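Local atomic coordinates of putative oxidoreductase (Magnetospirillum magnetotacticum, PDB entry 3C1A), a protein that is of unconfirmed function but is probably an NAD(P)-dependent oxidoreductase with a Rossmann domain and a GFO/IDH/MocA-type C-terminal domain. Residues Glu84-Ala89 and Val96-Pro101; Ala107-Val112 and Leu303-Val308; Met122-Val125 and Leu130-Pro133; Met179-Asp182 and Asp187-Ser190; Leu211-Ser216 and Ala220-Cys225. One frame throughout, in Å; residues are numbered along the deposited sequence.

Interaction 1: Glu84-Ala89 and Val96-Pro101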
# COMPACT_ATOMS: atom_id res chain seq x y z
N GLU A 84 11.66 -7.67 11.61
CA GLU A 84 13.03 -8.22 11.79
C GLU A 84 13.97 -7.80 10.65
O GLU A 84 15.11 -7.40 10.85
CB GLU A 84 12.98 -9.73 11.83
CG GLU A 84 14.28 -10.38 12.15
CD GLU A 84 14.26 -11.90 11.98
OE1 GLU A 84 13.26 -12.44 11.44
OE2 GLU A 84 15.25 -12.54 12.39
N ILE A 85 13.47 -7.92 9.44
CA ILE A 85 14.31 -7.63 8.26
C ILE A 85 14.54 -6.13 8.13
O ILE A 85 15.66 -5.70 7.83
CB ILE A 85 13.70 -8.19 6.98
CG1 ILE A 85 13.44 -9.68 7.11
CG2 ILE A 85 14.57 -7.90 5.78
CD1 ILE A 85 12.88 -10.28 5.84
N THR A 86 13.50 -5.34 8.40
CA THR A 86 13.60 -3.87 8.37
C THR A 86 14.59 -3.33 9.39
O THR A 86 15.40 -2.50 9.10
CB THR A 86 12.21 -3.19 8.55
OG1 THR A 86 11.29 -3.66 7.55
CG2 THR A 86 12.31 -1.70 8.48
N LEU A 87 14.47 -3.78 10.63
CA LEU A 87 15.44 -3.42 11.65
C LEU A 87 16.87 -3.76 11.28
O LEU A 87 17.75 -2.96 11.56
CB LEU A 87 15.05 -4.07 12.96
CG LEU A 87 13.79 -3.48 13.58
CD1 LEU A 87 13.26 -4.44 14.69
CD2 LEU A 87 14.06 -2.05 14.11
N ALA A 88 17.09 -4.90 10.62
CA ALA A 88 18.43 -5.32 10.17
C ALA A 88 18.93 -4.43 9.07
O ALA A 88 20.08 -4.05 9.05
CB ALA A 88 18.41 -6.74 9.69
N ALA A 89 18.06 -4.11 8.12
CA ALA A 89 18.41 -3.20 7.04
C ALA A 89 18.77 -1.81 7.54
O ALA A 89 19.79 -1.26 7.13
CB ALA A 89 17.26 -3.14 6.00
N VAL A 96 15.00 1.43 2.97
CA VAL A 96 14.03 0.32 2.92
C VAL A 96 12.73 0.75 2.28
O VAL A 96 12.20 1.81 2.62
CB VAL A 96 13.69 -0.23 4.35
CG1 VAL A 96 12.60 -1.24 4.25
CG2 VAL A 96 14.95 -0.85 5.05
N LEU A 97 12.24 -0.05 1.33
CA LEU A 97 10.87 0.01 0.83
C LEU A 97 10.22 -1.29 1.22
O LEU A 97 10.63 -2.35 0.73
CB LEU A 97 10.83 0.15 -0.71
CG LEU A 97 9.41 0.18 -1.32
CD1 LEU A 97 8.55 1.39 -0.87
CD2 LEU A 97 9.51 0.15 -2.86
N VAL A 98 9.30 -1.24 2.21
CA VAL A 98 8.66 -2.44 2.70
C VAL A 98 7.21 -2.52 2.31
O VAL A 98 6.47 -1.53 2.36
CB VAL A 98 8.78 -2.55 4.23
CG1 VAL A 98 8.27 -1.31 4.85
CG2 VAL A 98 8.10 -3.81 4.70
N GLU A 99 6.78 -3.72 1.93
CA GLU A 99 5.45 -3.86 1.36
C GLU A 99 4.47 -3.64 2.52
O GLU A 99 4.84 -3.78 3.67
CB GLU A 99 5.30 -5.22 0.65
CG GLU A 99 4.33 -5.19 -0.51
CD GLU A 99 3.90 -6.58 -0.91
OE1 GLU A 99 4.77 -7.49 -0.89
OE2 GLU A 99 2.70 -6.77 -1.23
N LYS A 100 3.25 -3.19 2.22
CA LYS A 100 2.17 -3.08 3.22
C LYS A 100 1.58 -4.46 3.55
O LYS A 100 1.66 -5.37 2.75
CB LYS A 100 1.04 -2.17 2.70
CG LYS A 100 0.46 -2.61 1.33
CD LYS A 100 -0.66 -1.70 0.87
N PRO A 101 1.00 -4.62 4.76
CA PRO A 101 1.03 -3.68 5.86
C PRO A 101 2.43 -3.63 6.50
O PRO A 101 3.14 -4.63 6.51
CB PRO A 101 0.01 -4.25 6.85
CG PRO A 101 -0.05 -5.65 6.60
CD PRO A 101 0.23 -5.82 5.10
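In the beta-alpha-beta unit formed by strand 72-76, helix 82-91 and strand 95-99, Ala89 and Thr86 of the helix pack on Val96 and Val98 of the strand that follows. Ala89 CB and Val96 CG2 make the tightest pair at 3.4 Å, closer than carbons usually come. The torsion of Val96 explains it: CG1 stands opposite the backbone N (chi1 174°), which leaves CG2 beside that N and facing the alanine methyl. Thr86 lies one turn earlier. Its CG2 meets the other valine branch, Val96 CG1, at 4.3 Å. Helix 84-89 and strand 96-99 run nearly antiparallel, at 175°, with their axes 9.6 Å apart. This is the second half of a beta-alpha-beta crossover of the Rossmann fold, where a helix covers one face of the parallel sheet. No hydrogen bond joins the two segments. Thr86 OG1 lies 4.3 Å from Val98 CG2. Its polar partner is the carbonyl oxygen of His82, one turn back in the same helix. The buried hydroxyl is thus satisfied within the helix and its methyl is left for packing. Ile75 of the neighbouring strand also touches Thr86 and Val96, and Val112 of helix 106-119 lies against Thr86.

Interaction 2: Ala107-Val112 and Leu303-Val308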
# COMPACT_ATOMS: atom_id res chain seq x y z
N ALA A 107 3.60 -2.62 18.33
CA ALA A 107 4.90 -2.53 18.99
C ALA A 107 6.07 -2.72 18.03
O ALA A 107 7.09 -2.06 18.18
CB ALA A 107 4.98 -3.52 20.16
N GLU A 108 5.91 -3.60 17.04
CA GLU A 108 6.96 -3.83 16.01
C GLU A 108 7.08 -2.61 15.11
O GLU A 108 8.21 -2.19 14.70
CB GLU A 108 6.62 -5.04 15.12
CG GLU A 108 7.08 -6.36 15.63
CD GLU A 108 6.58 -7.58 14.87
OE1 GLU A 108 6.07 -7.50 13.71
OE2 GLU A 108 6.74 -8.67 15.47
N ALA A 109 5.92 -2.06 14.76
CA ALA A 109 5.82 -0.83 13.98
C ALA A 109 6.57 0.25 14.71
O ALA A 109 7.39 0.94 14.14
CB ALA A 109 4.39 -0.44 13.86
N GLU A 110 6.29 0.40 16.00
CA GLU A 110 6.96 1.44 16.81
C GLU A 110 8.47 1.20 16.92
O GLU A 110 9.23 2.17 16.98
CB GLU A 110 6.30 1.51 18.18
CG GLU A 110 4.89 2.05 18.05
CD GLU A 110 4.07 1.95 19.30
OE1 GLU A 110 4.18 0.93 20.03
OE2 GLU A 110 3.28 2.89 19.54
N ALA A 111 8.90 -0.06 16.92
CA ALA A 111 10.34 -0.39 17.02
C ALA A 111 11.10 0.02 15.77
O ALA A 111 12.21 0.57 15.81
CB ALA A 111 10.55 -1.86 17.26
N VAL A 112 10.46 -0.24 14.64
CA VAL A 112 10.89 0.27 13.36
C VAL A 112 10.96 1.82 13.26
O VAL A 112 12.01 2.38 12.92
CB VAL A 112 10.00 -0.31 12.25
CG1 VAL A 112 10.39 0.26 10.90
CG2 VAL A 112 10.08 -1.87 12.26
N LEU A 303 3.29 7.07 8.25
CA LEU A 303 1.98 6.70 7.77
C LEU A 303 1.73 5.20 7.90
O LEU A 303 0.64 4.82 8.28
CB LEU A 303 1.79 7.13 6.32
CG LEU A 303 0.40 6.93 5.69
CD1 LEU A 303 -0.68 7.67 6.43
CD2 LEU A 303 0.39 7.36 4.20
N GLY A 304 2.73 4.37 7.62
CA GLY A 304 2.61 2.91 7.80
C GLY A 304 2.31 2.58 9.25
O GLY A 304 1.47 1.71 9.55
N LEU A 305 2.97 3.29 10.15
CA LEU A 305 2.71 3.08 11.58
C LEU A 305 1.25 3.45 11.95
O LEU A 305 0.56 2.70 12.69
CB LEU A 305 3.73 3.84 12.42
CG LEU A 305 3.47 4.01 13.93
CD1 LEU A 305 3.26 2.69 14.66
CD2 LEU A 305 4.64 4.73 14.50
N ARG A 306 0.78 4.57 11.45
CA ARG A 306 -0.56 5.06 11.76
C ARG A 306 -1.62 4.10 11.19
O ARG A 306 -2.66 3.90 11.82
CB ARG A 306 -0.77 6.47 11.22
CG ARG A 306 0.12 7.51 11.88
CD ARG A 306 0.18 8.79 11.04
NE ARG A 306 -1.15 9.28 10.74
CZ ARG A 306 -1.49 10.00 9.68
NH1 ARG A 306 -0.57 10.42 8.83
NH2 ARG A 306 -2.75 10.37 9.51
N VAL A 307 -1.36 3.55 10.00
CA VAL A 307 -2.24 2.52 9.37
C VAL A 307 -2.31 1.28 10.26
O VAL A 307 -3.40 0.71 10.43
CB VAL A 307 -1.72 2.06 8.02
CG1 VAL A 307 -2.47 0.83 7.54
CG2 VAL A 307 -1.74 3.26 6.96
N VAL A 308 -1.15 0.83 10.76
CA VAL A 308 -1.09 -0.32 11.69
C VAL A 308 -1.89 -0.06 12.96
O VAL A 308 -2.57 -0.97 13.52
CB VAL A 308 0.36 -0.73 12.05
CG1 VAL A 308 0.41 -1.72 13.26
CG2 VAL A 308 1.06 -1.41 10.88
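Leu305 reaches from helix 301-314 to Ala109 and Glu110 of helix 106-119. Its CB leaves the backbone toward the facing helix without yet touching it. CG stands opposite the backbone N (chi1 167°), and this carries the branch point outward across the gap. From there CD1 does the touching. It presses on Ala109 CB at 3.4 Å, which is tight for two carbons, and lies 3.8 Å from Glu110 CG. Leu305 CD2 stands further back, about 4.5 Å from Glu110 CG. The leucine as a whole also packs on Leu106 and Ala113 of the same helix. The two helical segments run nearly antiparallel, at 167°, with their axes 9.5 Å apart. Their closest alpha carbons are those of Ala109 and Leu305, 5.5 Å from each other. The pairing brings together distant parts of the chain: helix 106-119 belongs to the Rossmann domain, while helix 301-314 ends the chain and returns to pack on it. Ala109 offers just a methyl here. Its CB also meets Val308 CG1 at 4.2 Å, one turn further along the C-terminal helix. Glu110 joins through its aliphatic part. Its CG lies beside the backbone N (chi1 -68°), and the chain then runs extended, crossing the leucine at a slant. Thr103, in the loop before helix 106-119, touches both Ala109 and Val308. On helix 301-314, Val307 packs instead on Ala174 and Ser178 of helix 168-184.

Interaction 3: Met122-Val125 and Leu130-Pro133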
# COMPACT_ATOMS: atom_id res chain seq x y z
N MSE A 122 16.15 6.18 5.52
CA MSE A 122 14.90 6.40 4.82
C MSE A 122 14.10 5.07 4.73
O MSE A 122 14.64 4.06 4.29
CB MSE A 122 15.20 6.97 3.43
CG MSE A 122 13.99 7.43 2.77
SE MSE A 122 14.48 7.89 0.95
CE MSE A 122 14.43 6.23 0.04
N VAL A 123 12.85 5.06 5.23
CA VAL A 123 11.95 3.90 5.15
C VAL A 123 10.63 4.34 4.56
O VAL A 123 9.97 5.23 5.10
CB VAL A 123 11.75 3.21 6.56
CG1 VAL A 123 10.75 1.99 6.50
CG2 VAL A 123 13.11 2.82 7.10
N TRP A 124 10.28 3.77 3.41
CA TRP A 124 9.01 4.02 2.78
C TRP A 124 8.19 2.76 2.91
O TRP A 124 8.74 1.66 2.89
CB TRP A 124 9.19 4.33 1.29
CG TRP A 124 9.79 5.67 0.95
CD1 TRP A 124 10.45 6.51 1.78
CD2 TRP A 124 9.77 6.31 -0.33
NE1 TRP A 124 10.87 7.65 1.10
CE2 TRP A 124 10.45 7.56 -0.19
CE3 TRP A 124 9.25 5.98 -1.56
CZ2 TRP A 124 10.61 8.45 -1.25
CZ3 TRP A 124 9.42 6.87 -2.62
CH2 TRP A 124 10.09 8.07 -2.45
N VAL A 125 6.87 2.92 3.05
CA VAL A 125 5.98 1.78 2.98
C VAL A 125 5.25 1.77 1.61
O VAL A 125 4.76 2.80 1.15
CB VAL A 125 5.00 1.74 4.12
CG1 VAL A 125 4.05 0.56 3.96
CG2 VAL A 125 5.78 1.70 5.46
N LEU A 130 -1.01 5.33 -3.00
CA LEU A 130 -0.39 6.61 -2.77
C LEU A 130 0.66 6.95 -3.84
O LEU A 130 1.20 8.03 -3.81
CB LEU A 130 0.22 6.64 -1.39
CG LEU A 130 -0.75 6.37 -0.25
CD1 LEU A 130 -0.02 6.56 1.04
CD2 LEU A 130 -1.94 7.29 -0.31
N PHE A 131 0.95 6.00 -4.75
CA PHE A 131 1.84 6.19 -5.88
C PHE A 131 1.07 6.09 -7.20
O PHE A 131 1.66 5.95 -8.26
CB PHE A 131 2.93 5.09 -5.86
CG PHE A 131 3.83 5.16 -4.67
CD1 PHE A 131 4.90 6.06 -4.63
CD2 PHE A 131 3.61 4.34 -3.57
CE1 PHE A 131 5.75 6.11 -3.53
CE2 PHE A 131 4.48 4.40 -2.47
CZ PHE A 131 5.53 5.30 -2.45
N ASN A 132 -0.26 6.11 -7.13
CA ASN A 132 -1.09 5.99 -8.32
C ASN A 132 -1.35 7.38 -8.89
O ASN A 132 -1.85 8.25 -8.18
CB ASN A 132 -2.41 5.32 -7.91
CG ASN A 132 -3.34 5.08 -9.09
OD1 ASN A 132 -3.11 5.56 -10.20
ND2 ASN A 132 -4.43 4.37 -8.83
N PRO A 133 -1.02 7.62 -10.19
CA PRO A 133 -1.37 8.95 -10.72
C PRO A 133 -2.85 9.38 -10.63
O PRO A 133 -3.12 10.56 -10.57
CB PRO A 133 -0.93 8.85 -12.20
CG PRO A 133 0.18 7.83 -12.16
CD PRO A 133 -0.29 6.81 -11.18
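The backbones of strand 123-125 and of the irregular segment 130-133 stay well apart. Their nearest alpha carbons, in Val125 and Leu130, are 9.8 Å from each other, and no hydrogen bond links the segments. Two aromatic side chains, Trp124 and Phe131, bridge the gap. Phe131 CG lies beside the backbone N (chi1 -64°), which sends the ring toward the strand. The phenyl presents its far rim to the six-membered part of the indole. Phe131 CE1 lies 3.9 Å from Trp124 CZ3, and Phe131 CZ lies 3.9 Å from Trp124 CE3. Trp124 CZ3 sits at the phenyl edge, near its plane. Phe131 CE2 is turned to the backbone: Val125 O lies in the plane of the phenyl ring, 4.0 Å from CE2. This oxygen is hydrogen-bonded to Ser299. The indole NE1 is satisfied by the carbonyl oxygen of Glu295. On one face of the indole rests CE of Met122, a selenomethionine, 4.0 Å above the plane and toward the rim. An alanine in place of Phe131 would remove the whole ring and is likely to open a gap beside the Trp124 indole. Just beyond, Asn132 is the N-cap of helix 133-140, with OD1 accepting from Ala134 N. Strand 123-126 is the edge strand of the parallel Rossmann sheet, next to strand 95-99. Helix 279-290 flanks the aromatic pair, with Ala283 against Phe131 and Ala290 against Trp124.

Interaction 4: Met179-Asp182 and Asp187-Ser190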
# COMPACT_ATOMS: atom_id res chain seq x y z
N MSE A 179 -5.12 5.25 2.18
CA MSE A 179 -5.76 6.23 1.30
C MSE A 179 -6.59 7.22 2.13
O MSE A 179 -6.45 8.45 1.98
CB MSE A 179 -6.59 5.49 0.26
CG MSE A 179 -7.34 6.37 -0.70
SE MSE A 179 -9.09 6.91 -0.03
CE MSE A 179 -9.98 5.25 -0.17
N VAL A 180 -7.38 6.71 3.07
CA VAL A 180 -8.21 7.56 3.92
C VAL A 180 -7.38 8.51 4.81
O VAL A 180 -7.60 9.72 4.81
CB VAL A 180 -9.21 6.73 4.72
CG1 VAL A 180 -10.04 7.62 5.62
CG2 VAL A 180 -10.19 5.98 3.77
N LEU A 181 -6.39 7.97 5.52
CA LEU A 181 -5.45 8.80 6.29
C LEU A 181 -4.67 9.81 5.44
O LEU A 181 -4.46 10.96 5.88
CB LEU A 181 -4.48 7.95 7.10
CG LEU A 181 -5.01 6.90 8.11
CD1 LEU A 181 -3.85 6.20 8.88
CD2 LEU A 181 -5.99 7.47 9.10
N ASP A 182 -4.26 9.42 4.25
CA ASP A 182 -3.59 10.35 3.32
C ASP A 182 -4.51 11.50 2.88
O ASP A 182 -4.11 12.68 2.92
CB ASP A 182 -3.05 9.63 2.10
CG ASP A 182 -2.27 10.57 1.21
OD1 ASP A 182 -1.28 11.17 1.70
OD2 ASP A 182 -2.65 10.70 0.03
N ASP A 187 -5.54 11.51 12.08
CA ASP A 187 -6.02 10.22 12.51
C ASP A 187 -7.51 10.27 12.91
O ASP A 187 -8.02 11.28 13.33
CB ASP A 187 -5.20 9.73 13.71
CG ASP A 187 -3.83 9.21 13.31
OD1 ASP A 187 -3.60 8.88 12.12
OD2 ASP A 187 -2.96 9.14 14.21
N PRO A 188 -8.20 9.14 12.82
CA PRO A 188 -9.61 9.15 13.21
C PRO A 188 -9.87 9.33 14.71
O PRO A 188 -9.06 8.91 15.54
CB PRO A 188 -10.13 7.79 12.70
CG PRO A 188 -8.89 6.93 12.57
CD PRO A 188 -7.76 7.85 12.26
N ASP A 189 -10.99 9.96 15.02
CA ASP A 189 -11.51 10.08 16.39
C ASP A 189 -12.00 8.74 16.86
O ASP A 189 -11.97 8.46 18.03
CB ASP A 189 -12.74 11.01 16.44
CG ASP A 189 -12.44 12.36 15.92
OD1 ASP A 189 -11.55 13.02 16.48
OD2 ASP A 189 -13.08 12.75 14.93
N SER A 190 -12.57 7.97 15.93
CA SER A 190 -12.97 6.59 16.22
C SER A 190 -12.85 5.67 15.01
O SER A 190 -12.92 6.10 13.85
CB SER A 190 -14.40 6.54 16.76
OG SER A 190 -15.28 7.04 15.79
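A charged residue, Asp187, meets the buried side chain of Leu181 without bonding to it. Its OD1 lies 4.1 Å from Leu181 CD2, a plain van der Waals approach. CB of Asp187 leaves the backbone away from helix segment 179-182. The torsion brings the carboxylate back: CG sits beside the backbone N (chi1 -76°), and OD1 ends nearer the leucine. The charge of OD1 is met by Arg306 of helix 301-314. Leu181 also packs on the arginine side chain. The closest approach is to the next residue. Leu181 CD2 touches Pro188 CD at 3.6 Å, with the leucine roughly at a right angle to the proline. The alpha carbons of Leu181 and Asp187 are 6.4 Å apart. The contact lies where helix 168-184 of the GFO/IDH/MocA-type domain ends and the chain turns back toward strand 190-201 of the mixed sheet. There Asp189 and Ser190 both face Ala214 and form a classic beta bulge. Asp189 OD1 makes a salt bridge with Arg186. A different side of the helix packs on the sheet through Val180, which touches Leu213, Phe215, Ala220 and Ile222. Pro188 touches Phe215 as well. Leu181 itself is further enclosed by Leu303 and Val307 of helix 301-314.

Interaction 5: Leu211-Ser216 and Ala220-Cys225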
# COMPACT_ATOMS: atom_id res chain seq x y z
N LEU A 211 -15.24 -1.18 7.59
CA LEU A 211 -14.53 -0.36 8.57
C LEU A 211 -15.08 1.06 8.54
O LEU A 211 -15.18 1.66 7.49
CB LEU A 211 -13.02 -0.31 8.31
CG LEU A 211 -12.31 -1.65 8.15
CD1 LEU A 211 -10.83 -1.41 8.13
CD2 LEU A 211 -12.69 -2.64 9.24
N THR A 212 -15.44 1.58 9.71
CA THR A 212 -15.85 2.98 9.84
C THR A 212 -14.83 3.75 10.65
O THR A 212 -14.54 3.39 11.79
CB THR A 212 -17.24 3.15 10.50
OG1 THR A 212 -18.18 2.26 9.89
CG2 THR A 212 -17.73 4.60 10.32
N LEU A 213 -14.31 4.81 10.03
CA LEU A 213 -13.32 5.72 10.61
C LEU A 213 -13.95 7.09 10.66
O LEU A 213 -14.36 7.61 9.62
CB LEU A 213 -12.07 5.79 9.71
CG LEU A 213 -11.07 4.60 9.70
CD1 LEU A 213 -11.75 3.29 9.42
CD2 LEU A 213 -9.94 4.85 8.69
N ALA A 214 -14.08 7.66 11.86
CA ALA A 214 -14.71 8.97 12.04
C ALA A 214 -13.69 10.09 12.20
O ALA A 214 -12.72 9.99 12.97
CB ALA A 214 -15.70 8.95 13.24
N PHE A 215 -13.91 11.17 11.47
CA PHE A 215 -13.06 12.35 11.49
C PHE A 215 -13.96 13.53 11.77
O PHE A 215 -14.47 14.16 10.86
CB PHE A 215 -12.39 12.54 10.16
CG PHE A 215 -11.51 11.41 9.76
CD1 PHE A 215 -12.02 10.32 9.07
CD2 PHE A 215 -10.15 11.46 10.03
CE1 PHE A 215 -11.22 9.27 8.69
CE2 PHE A 215 -9.32 10.43 9.64
CZ PHE A 215 -9.86 9.32 8.96
N SER A 216 -14.13 13.80 13.05
CA SER A 216 -15.15 14.70 13.57
C SER A 216 -16.49 14.35 12.95
O SER A 216 -17.04 13.28 13.26
CB SER A 216 -14.72 16.15 13.38
OG SER A 216 -13.56 16.38 14.17
N ALA A 220 -15.58 7.81 7.00
CA ALA A 220 -15.03 7.01 5.90
C ALA A 220 -15.49 5.61 6.16
O ALA A 220 -15.32 5.10 7.28
CB ALA A 220 -13.50 7.07 5.87
N HIS A 221 -16.16 5.01 5.19
CA HIS A 221 -16.61 3.61 5.25
C HIS A 221 -15.83 2.80 4.21
O HIS A 221 -15.88 3.06 2.99
CB HIS A 221 -18.11 3.44 5.00
CG HIS A 221 -18.98 4.21 5.94
ND1 HIS A 221 -19.82 5.22 5.52
CD2 HIS A 221 -19.15 4.13 7.28
CE1 HIS A 221 -20.46 5.73 6.56
NE2 HIS A 221 -20.08 5.08 7.64
N ILE A 222 -15.11 1.81 4.70
CA ILE A 222 -14.25 0.99 3.87
C ILE A 222 -14.79 -0.42 3.83
O ILE A 222 -14.71 -1.12 4.83
CB ILE A 222 -12.83 0.95 4.46
CG1 ILE A 222 -12.20 2.35 4.43
CG2 ILE A 222 -11.96 -0.16 3.85
CD1 ILE A 222 -10.86 2.43 5.27
N ARG A 223 -15.30 -0.83 2.69
CA ARG A 223 -15.84 -2.19 2.55
C ARG A 223 -14.82 -3.15 1.90
O ARG A 223 -14.26 -2.85 0.84
CB ARG A 223 -17.15 -2.19 1.78
CG ARG A 223 -17.93 -3.52 1.91
CD ARG A 223 -18.89 -3.74 0.77
NE ARG A 223 -19.51 -5.06 0.85
CZ ARG A 223 -20.12 -5.66 -0.17
NH1 ARG A 223 -20.25 -5.08 -1.36
NH2 ARG A 223 -20.65 -6.87 0.02
N LEU A 224 -14.59 -4.28 2.58
CA LEU A 224 -13.73 -5.39 2.17
C LEU A 224 -14.57 -6.68 2.18
O LEU A 224 -15.09 -7.09 3.25
CB LEU A 224 -12.55 -5.58 3.12
CG LEU A 224 -11.84 -4.34 3.67
CD1 LEU A 224 -10.86 -4.66 4.83
CD2 LEU A 224 -11.13 -3.58 2.52
N CYS A 225 -14.69 -7.30 1.02
CA CYS A 225 -15.44 -8.53 0.80
C CYS A 225 -14.77 -9.48 -0.21
O CYS A 225 -14.53 -9.11 -1.36
CB CYS A 225 -16.83 -8.19 0.36
SG CYS A 225 -17.80 -9.68 0.02
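Four backbone hydrogen bonds tie Leu211 to Ile222 and Leu213 to Ala220. Leu211 N gives to Ile222 O and Ile222 N to Leu211 O, both at 2.8 Å. Leu213 N to Ala220 O and Ala220 N to Leu213 O are both 2.9 Å and nearly straight, with N-H...O angles of 171° and 172°. CA-H...O contacts from His221 to Leu211 O and from Thr212 to Ala220 O fill in between. Thr212 and His221 form the non-hydrogen-bonded pair. Their side chains run side by side, pointing the same way. Thr212 OG1 sits beside the backbone N (chi1 -48°) and CG2 opposite that N, which turns both branches to the imidazole. Thr212 OG1 lies in the imidazole plane at its edge, 3.4 Å from His221 CD2, and Thr212 CG2 is equally close to that carbon. His221 NE2 has a weak hydrogen bond to Glu219. A glycine in place of Thr212 would remove both branches and would probably leave the imidazole edge without its neighbour. On the other face, Leu211, Leu213, Ala220 and Ile222 form an apolar patch. Leu213 CD2 meets Ile222 CD1 at 4.3 Å, and Phe215 CE1 brings its ring edge to Ala220 CB at 4.2 Å. Met184 of helix 168-184 lies against Phe215. The two strands form an antiparallel beta hairpin, part of the large mixed sheet of the GFO/IDH/MocA-type domain.

In the fold
Interactions 1 and 3 share the parallel Rossmann sheet: Val96 O and Trp124 N are 2.9 Å apart, a probable hydrogen bond between neighbouring strands. Interaction 2 lies beside interaction 1, centres 11 Å apart, with Leu87 CD2 3.6 Å from Ala111 O. Helix 301-314 then links the two domains. Its Arg306 NE forms a 2.8 Å salt bridge with Asp187 OD1 of interaction 4, and its Leu303 packs on Leu130 of interaction 3. Interactions 4 and 5 adjoin, centres 9 Å apart, through a probable hydrogen bond of 2.7 Å from Asp189 N to Ala214 O. Interactions 1 and 5 lie on opposite sides of the chain's centre, their own centres about 27 Å apart.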